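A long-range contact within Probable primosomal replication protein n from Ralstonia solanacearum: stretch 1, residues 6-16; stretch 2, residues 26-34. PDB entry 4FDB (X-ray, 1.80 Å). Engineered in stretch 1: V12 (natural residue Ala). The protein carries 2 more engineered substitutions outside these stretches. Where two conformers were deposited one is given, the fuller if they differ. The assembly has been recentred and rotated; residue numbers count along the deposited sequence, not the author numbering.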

# COMPACT_ATOMS: atom_id res chain seq x y z
N GLN A 6 -4.14 0.43 5.72
CA GLN A 6 -4.62 1.41 6.69
C GLN A 6 -3.60 2.51 6.74
O GLN A 6 -2.42 2.25 6.90
N LEU A 7 -4.04 3.76 6.61
CA LEU A 7 -3.09 4.85 6.51
C LEU A 7 -3.71 6.07 7.16
O LEU A 7 -4.85 6.41 6.88
N VAL A 8 -2.96 6.70 8.06
CA VAL A 8 -3.35 8.02 8.56
C VAL A 8 -2.50 9.03 7.82
O VAL A 8 -1.28 8.99 7.91
N ALA A 9 -3.13 9.94 7.09
CA ALA A 9 -2.38 10.79 6.17
C ALA A 9 -3.10 12.10 5.92
O ALA A 9 -4.31 12.20 6.12
N THR A 10 -2.35 13.11 5.49
CA THR A 10 -2.90 14.43 5.24
C THR A 10 -3.37 14.54 3.80
O THR A 10 -2.65 14.17 2.88
N LEU A 11 -4.58 15.06 3.59
CA LEU A 11 -5.04 15.32 2.23
C LEU A 11 -4.28 16.52 1.68
O LEU A 11 -4.36 17.60 2.24
N VAL A 12 -3.53 16.33 0.60
CA VAL A 12 -2.72 17.40 0.04
C VAL A 12 -3.48 18.16 -1.04
O VAL A 12 -3.51 19.39 -1.09
N GLU A 13 -4.10 17.40 -1.94
CA GLU A 13 -4.88 18.03 -2.97
C GLU A 13 -5.87 17.04 -3.51
O GLU A 13 -5.74 15.83 -3.34
N ARG A 14 -6.90 17.56 -4.16
CA ARG A 14 -7.84 16.67 -4.82
C ARG A 14 -8.25 17.26 -6.15
O ARG A 14 -8.21 18.48 -6.34
N GLU A 15 -8.59 16.38 -7.09
CA GLU A 15 -8.99 16.79 -8.42
C GLU A 15 -10.50 17.00 -8.47
O GLU A 15 -11.23 16.51 -7.61
N VAL A 16 -10.95 17.72 -9.50
CA VAL A 16 -12.38 17.92 -9.72
C VAL A 16 -13.00 16.54 -9.91
O VAL A 16 -12.37 15.67 -10.49
N ILE A 26 -15.86 9.67 -9.20
CA ILE A 26 -14.53 9.39 -8.68
C ILE A 26 -13.85 10.69 -8.34
O ILE A 26 -13.85 11.61 -9.15
N VAL A 27 -13.25 10.76 -7.16
CA VAL A 27 -12.37 11.88 -6.81
C VAL A 27 -10.96 11.34 -6.59
O VAL A 27 -10.73 10.55 -5.67
N ASN A 28 -10.04 11.73 -7.46
CA ASN A 28 -8.63 11.43 -7.29
C ASN A 28 -8.00 12.42 -6.34
O ASN A 28 -8.31 13.61 -6.38
N CYS A 29 -7.10 11.95 -5.50
CA CYS A 29 -6.43 12.86 -4.59
C CYS A 29 -5.01 12.41 -4.31
O CYS A 29 -4.58 11.34 -4.76
N LEU A 30 -4.26 13.26 -3.61
CA LEU A 30 -2.91 12.94 -3.20
C LEU A 30 -2.89 13.04 -1.68
O LEU A 30 -3.36 14.04 -1.11
N LEU A 31 -2.35 12.01 -1.05
CA LEU A 31 -2.21 11.96 0.41
C LEU A 31 -0.74 12.00 0.78
O LEU A 31 0.10 11.52 0.04
N SER A 32 -0.43 12.58 1.93
CA SER A 32 0.95 12.66 2.38
C SER A 32 1.02 12.00 3.72
O SER A 32 0.32 12.40 4.65
N TYR A 33 1.88 10.99 3.83
CA TYR A 33 2.12 10.29 5.08
C TYR A 33 3.43 10.75 5.72
O TYR A 33 4.47 10.88 5.05
N SER A 34 3.39 10.96 7.03
CA SER A 34 4.59 11.27 7.80
C SER A 34 4.50 10.64 9.19
O SER A 34 3.65 11.02 10.01

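A beta bulge interrupts the pairing of these two antiparallel strands, and it illustrates a general principle: an extra residue in one strand shifts the register by one, yet the alternation of side chains between the two faces of the sheet can resume beyond it. Before the bulge T10 pairs with S32 and L11 with L31; after it E13 pairs with L30 and R14 with C29. The additional residue is V12, an engineered substitution for the natural Ala, whose phi/psi of -92/-47° departs from the extended values of its neighbours.

The backbone accommodates this insertion without losing its ladder. T10 and S32 exchange two hydrogen bonds, T10 N to S32 O and S32 N to T10 O, both 2.9 Å. At the bulge, L30 is served by two successive residues of the other strand: V12 N donates to L30 O at 2.9 Å, while L30 N donates to E13 O at 3.0 Å. E15 N to N28 O, 2.9 Å, continues the series.

V12 (chi1 t) points toward the partner strand. Its CG2 lies 3.5 Å from S32 CB, and its CG1 approaches L30 CD2 at 4.1 Å, so the valine bridges two residues that follow the same face of the sheet. L30, with chi1 t and chi2 p, has the largest area covered by the opposing stretch; its CB also meets the aliphatic CG of E13 at 3.8 Å. E13 adopts p at chi1 and t at chi2; its CG methylene supplies this contact, although the side chain ends in a carboxylate.

The face bearing L11, R14, C29 and L31 is packed mainly through carbon. L11 (chi1 t, chi2 p) brings its end nearer the partner strand, where its CD1 reaches C29 CB at 3.7 Å and L31 CD2 at 4.0 Å. L31, in the m, t rotamer, also receives A9, whose CB points toward the other stretch and sits 4.0 Å from L31 CB. Farther along, R14 CB contacts C29 CB at 3.9 Å and V27 CG1 at 4.0 Å. The arginine's end leads away, and its NE and NH2 are hydrogen-bonded elsewhere in the structure.

Near the other end of the contact, Y33 (chi1 t, chi2 87°) receives the end of L7, with L7 CD1 3.5 Å from Y33 CD1. The carbonyl V8 O approaches the ring edge, 3.2 Å from Y33 CD1.

Three waters add to the polar network: two join the strands beyond the last direct hydrogen bonds, and one, water 2, sits beside the T10–S32 pair. Water 1 donates to V8 O at 2.7 Å and accepts from S34 N at 3.1 Å, linking the strands past Y33. Water 2 donates to S32 O at 3.2 Å and hydrogen-bonds T10 OG1 at 2.7 Å, with T10 at chi1 m. Beyond E15, water 3 donates to V16 O at 2.8 Å and I26 O at 3.1 Å, and accepts from N28 N at 3.0 Å.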

# COMPACT_ATOMS: atom_id res chain seq x y z
CB GLN A 6 -4.71 0.78 8.07
CG GLN A 6 -5.63 -0.41 8.19
CD GLN A 6 -5.41 -1.15 9.49
OE1 GLN A 6 -4.60 -2.08 9.56
NE2 GLN A 6 -6.10 -0.73 10.54
CB LEU A 7 -2.77 5.13 5.04
CG LEU A 7 -1.55 6.02 4.78
CD1 LEU A 7 -0.27 5.30 5.21
CD2 LEU A 7 -1.46 6.39 3.32
CB VAL A 8 -3.10 8.14 10.06
CG1 VAL A 8 -3.21 9.61 10.50
CG2 VAL A 8 -4.09 7.27 10.81
CB ALA A 9 -2.15 10.06 4.85
CB THR A 10 -1.82 15.48 5.50
OG1 THR A 10 -1.38 15.37 6.86
CG2 THR A 10 -2.35 16.90 5.25
CB LEU A 11 -6.53 15.62 2.22
CG LEU A 11 -7.05 16.02 0.83
CD1 LEU A 11 -6.96 14.84 -0.09
CD2 LEU A 11 -8.48 16.56 0.90
CB VAL A 12 -1.44 16.81 -0.62
CG1 VAL A 12 -0.59 17.91 -1.23
CG2 VAL A 12 -0.63 16.01 0.39
CB GLU A 13 -3.98 18.56 -4.09
CG GLU A 13 -2.97 17.57 -4.60
CD GLU A 13 -2.04 18.17 -5.66
OE1 GLU A 13 -1.25 19.08 -5.34
OE2 GLU A 13 -2.11 17.72 -6.82
CB ARG A 14 -9.05 16.34 -3.93
CG ARG A 14 -9.68 17.52 -3.26
CD ARG A 14 -10.93 17.11 -2.46
NE ARG A 14 -11.42 18.23 -1.65
CZ ARG A 14 -12.20 19.20 -2.10
NH1 ARG A 14 -12.62 19.19 -3.36
NH2 ARG A 14 -12.59 20.17 -1.28
CB GLU A 15 -8.62 15.71 -9.43
CG GLU A 15 -7.14 15.34 -9.44
CD GLU A 15 -6.27 16.49 -9.88
OE1 GLU A 15 -6.71 17.28 -10.75
OE2 GLU A 15 -5.14 16.63 -9.37
CB VAL A 16 -12.63 18.78 -10.96
CG1 VAL A 16 -14.11 18.85 -11.30
CG2 VAL A 16 -12.08 20.19 -10.75
CB ILE A 26 -13.66 8.78 -9.77
CG1 ILE A 26 -14.33 7.56 -10.40
CG2 ILE A 26 -12.26 8.48 -9.23
CD1 ILE A 26 -14.37 6.38 -9.50
CB VAL A 27 -12.87 12.66 -5.57
CG1 VAL A 27 -11.80 13.63 -5.06
CG2 VAL A 27 -14.15 13.42 -5.89
CB ASN A 28 -7.91 11.50 -8.63
CG ASN A 28 -8.24 10.32 -9.52
OD1 ASN A 28 -9.19 10.35 -10.29
ND2 ASN A 28 -7.44 9.26 -9.40
CB CYS A 29 -7.22 13.01 -3.30
SG CYS A 29 -7.47 11.50 -2.39
CB LEU A 30 -1.94 13.98 -3.77
CG LEU A 30 -0.45 13.80 -3.48
CD1 LEU A 30 0.07 12.52 -4.13
CD2 LEU A 30 0.34 15.00 -3.97
CB LEU A 31 -2.81 10.67 0.96
CG LEU A 31 -4.28 10.47 0.63
CD1 LEU A 31 -4.74 9.12 1.13
CD2 LEU A 31 -5.12 11.58 1.26
CB SER A 32 1.36 14.13 2.56
OG SER A 32 2.64 14.23 3.15
CB TYR A 33 2.18 8.76 4.86
CG TYR A 33 2.53 8.04 6.15
CD1 TYR A 33 1.55 7.68 7.07
CD2 TYR A 33 3.86 7.76 6.48
CE1 TYR A 33 1.88 7.07 8.27
CE2 TYR A 33 4.19 7.14 7.67
CZ TYR A 33 3.20 6.81 8.56
OH TYR A 33 3.54 6.20 9.75
CB SER A 34 4.79 12.78 7.91
OG SER A 34 3.67 13.40 8.51
O HOH W 1 0.62 10.91 8.37
O HOH W 2 0.56 13.69 7.59
O HOH W 3 -11.26 13.15 -9.76